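Local coordinates for inner membrane lipoprotein SadB (Salmonella enterica, PDB 4C47) that is a trimeric lipoprotein of the inner membrane required for proper surface expression of the trimeric autotransporter adhesin SadA, at residues A[83-92]-A[183-192]. Sequence-based numbering, arbitrary orientation.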
# COMPACT_ATOMS: atom_id res chain seq x y z
N PHE A 83 22.00 10.24 -12.07
CA PHE A 83 20.86 9.88 -11.22
C PHE A 83 19.65 10.75 -11.53
O PHE A 83 19.77 11.81 -12.13
CB PHE A 83 21.23 9.96 -9.73
CG PHE A 83 21.50 11.36 -9.24
CD1 PHE A 83 22.78 11.89 -9.28
CD2 PHE A 83 20.48 12.13 -8.71
CE1 PHE A 83 23.04 13.17 -8.82
CE2 PHE A 83 20.72 13.42 -8.25
CZ PHE A 83 22.01 13.94 -8.31
N ILE A 84 18.47 10.30 -11.11
CA ILE A 84 17.24 11.02 -11.39
C ILE A 84 16.46 11.29 -10.10
O ILE A 84 16.34 10.41 -9.25
CB ILE A 84 16.33 10.24 -12.37
CG1 ILE A 84 17.00 10.06 -13.73
CG2 ILE A 84 14.98 10.93 -12.54
CD1 ILE A 84 16.93 11.28 -14.62
N ILE A 85 15.96 12.51 -9.97
CA ILE A 85 15.02 12.85 -8.90
C ILE A 85 13.67 13.22 -9.50
O ILE A 85 13.58 14.15 -10.30
CB ILE A 85 15.52 14.02 -8.04
CG1 ILE A 85 16.93 13.76 -7.51
CG2 ILE A 85 14.55 14.27 -6.89
CD1 ILE A 85 17.52 14.94 -6.75
N ASN A 86 12.63 12.49 -9.12
CA ASN A 86 11.30 12.70 -9.68
C ASN A 86 10.23 12.44 -8.63
O ASN A 86 10.09 11.31 -8.15
CB ASN A 86 11.09 11.80 -10.91
CG ASN A 86 9.79 12.10 -11.66
OD1 ASN A 86 8.77 12.45 -11.06
ND2 ASN A 86 9.83 11.95 -12.97
N ASN A 87 9.49 13.48 -8.27
CA ASN A 87 8.46 13.36 -7.24
C ASN A 87 7.04 13.37 -7.80
O ASN A 87 6.06 13.48 -7.05
CB ASN A 87 8.62 14.46 -6.18
CG ASN A 87 8.51 15.86 -6.76
OD1 ASN A 87 8.21 16.05 -7.94
ND2 ASN A 87 8.76 16.86 -5.92
N GLY A 88 6.92 13.27 -9.12
CA GLY A 88 5.62 13.28 -9.76
C GLY A 88 5.23 14.64 -10.28
O GLY A 88 4.26 14.77 -11.03
N ASN A 89 5.97 15.67 -9.89
CA ASN A 89 5.69 17.03 -10.33
C ASN A 89 6.90 17.66 -11.01
O ASN A 89 6.78 18.27 -12.07
CB ASN A 89 5.26 17.91 -9.15
CG ASN A 89 3.97 17.43 -8.52
OD1 ASN A 89 3.19 16.70 -9.13
ND2 ASN A 89 3.73 17.86 -7.28
N ILE A 90 8.06 17.53 -10.37
CA ILE A 90 9.29 18.06 -10.92
C ILE A 90 10.28 16.94 -11.20
O ILE A 90 10.50 16.07 -10.36
CB ILE A 90 9.93 19.10 -9.96
CG1 ILE A 90 9.11 20.39 -9.96
CG2 ILE A 90 11.36 19.40 -10.36
CD1 ILE A 90 9.70 21.48 -9.11
N GLY A 91 10.84 16.94 -12.40
CA GLY A 91 11.84 15.97 -12.78
C GLY A 91 13.20 16.62 -12.98
O GLY A 91 13.33 17.60 -13.71
N LEU A 92 14.21 16.07 -12.32
CA LEU A 92 15.57 16.57 -12.41
C LEU A 92 16.49 15.41 -12.71
O LEU A 92 16.30 14.30 -12.21
CB LEU A 92 15.99 17.21 -11.08
CG LEU A 92 15.20 18.40 -10.54
CD1 LEU A 92 15.81 18.87 -9.22
CD2 LEU A 92 15.19 19.54 -11.54
N ILE A 183 18.57 12.07 -1.43
CA ILE A 183 18.23 13.44 -1.80
C ILE A 183 16.79 13.56 -2.31
O ILE A 183 16.36 12.80 -3.18
CB ILE A 183 19.24 14.02 -2.81
CG1 ILE A 183 18.85 15.45 -3.19
CG2 ILE A 183 19.36 13.13 -4.04
CD1 ILE A 183 19.90 16.16 -4.02
N GLY A 184 16.06 14.52 -1.75
CA GLY A 184 14.68 14.76 -2.14
C GLY A 184 14.38 16.23 -2.38
O GLY A 184 15.18 17.11 -2.04
N ILE A 185 13.22 16.50 -2.97
CA ILE A 185 12.82 17.85 -3.33
C ILE A 185 11.80 18.44 -2.35
O ILE A 185 10.74 17.86 -2.12
CB ILE A 185 12.21 17.90 -4.74
CG1 ILE A 185 13.23 17.46 -5.78
CG2 ILE A 185 11.71 19.30 -5.06
CD1 ILE A 185 14.42 18.37 -5.87
N ASP A 186 12.12 19.61 -1.80
CA ASP A 186 11.15 20.38 -1.04
C ASP A 186 10.49 21.37 -1.99
O ASP A 186 11.17 22.11 -2.72
CB ASP A 186 11.82 21.11 0.13
CG ASP A 186 10.82 21.58 1.17
OD1 ASP A 186 9.76 22.13 0.79
OD2 ASP A 186 11.09 21.39 2.38
N MET A 187 9.16 21.39 -1.99
CA MET A 187 8.39 22.10 -3.00
C MET A 187 7.68 23.35 -2.48
O MET A 187 6.87 23.94 -3.19
CB MET A 187 7.36 21.15 -3.62
CG MET A 187 7.97 19.96 -4.32
SD MET A 187 8.08 20.22 -6.09
CE MET A 187 6.35 20.14 -6.53
N GLU A 188 7.99 23.73 -1.25
CA GLU A 188 7.30 24.84 -0.58
C GLU A 188 7.36 26.16 -1.34
O GLU A 188 6.32 26.78 -1.59
CB GLU A 188 7.85 25.03 0.84
N ASN A 189 8.56 26.59 -1.73
CA ASN A 189 8.73 27.88 -2.38
C ASN A 189 9.11 27.80 -3.86
O ASN A 189 9.72 28.72 -4.40
CB ASN A 189 9.77 28.71 -1.62
CG ASN A 189 9.40 28.92 -0.17
OD1 ASN A 189 8.23 29.10 0.17
ND2 ASN A 189 10.40 28.91 0.71
N VAL A 190 8.74 26.69 -4.49
CA VAL A 190 9.02 26.48 -5.91
C VAL A 190 8.18 27.40 -6.79
O VAL A 190 6.99 27.59 -6.55
CB VAL A 190 8.75 25.00 -6.30
CG1 VAL A 190 8.70 24.83 -7.81
CG2 VAL A 190 9.81 24.10 -5.69
N ILE A 191 8.82 27.99 -7.80
CA ILE A 191 8.13 28.88 -8.73
C ILE A 191 8.26 28.39 -10.17
O ILE A 191 9.37 28.17 -10.66
CB ILE A 191 8.66 30.32 -8.63
N PHE A 192 7.13 28.23 -10.85
CA PHE A 192 7.12 27.86 -12.26
C PHE A 192 6.99 29.10 -13.13
O PHE A 192 6.25 30.03 -12.79
CB PHE A 192 5.96 26.91 -12.57
CG PHE A 192 6.05 25.59 -11.87
CD1 PHE A 192 6.76 24.54 -12.43
CD2 PHE A 192 5.40 25.39 -10.67
CE1 PHE A 192 6.83 23.32 -11.79
CE2 PHE A 192 5.47 24.17 -10.02
CZ PHE A 192 6.18 23.13 -10.59
O HOH W 1 9.33 16.07 -3.34
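The ring of Phe192 has Val190 CG1 on one face, offset toward the rim, and Ile90 comes at it obliquely, CG1 lying 4.1 Å from Phe192 CZ. Ile85 CG1 sits in plane at the edge of the Phe83 ring. CG of Asn87 stands between its backbone N and carbonyl carbon (chi1 60°), which folds OD1 back to accept from Asn89 N and, nearly straight at 2.8 Å, from Ile90 N in the carbonyl plane. With the amide thus fixed, ND2 gives a weak hydrogen bond to Met187 SD (3.4 Å, N-H...S 155°) and a normal one to a water that donates to Ile185 O. This is where the two sheets of the C-terminal beta-sandwich face each other: in the 83-92 hairpin, its bend bridged by the Asx turn and Asx motif of Asn87, strand 83-86 crosses strand 183-186 at -33°. Between them Ile85 CG2 meets Ile185 CG1 at 3.6 Å, while Ile85 CD1 packs among the branches of Ile183, and Leu92 CD1 touches Ile185 CD1. At the type I turn from Met187 to Val190, Ile90 CD1 reaches Val190 CG1 tip to tip (3.7 Å) and slides past Met187 SD. Leu123 backs Ile90, Ile185 and Val190, and Ile84 of the second subunit packs on Phe192.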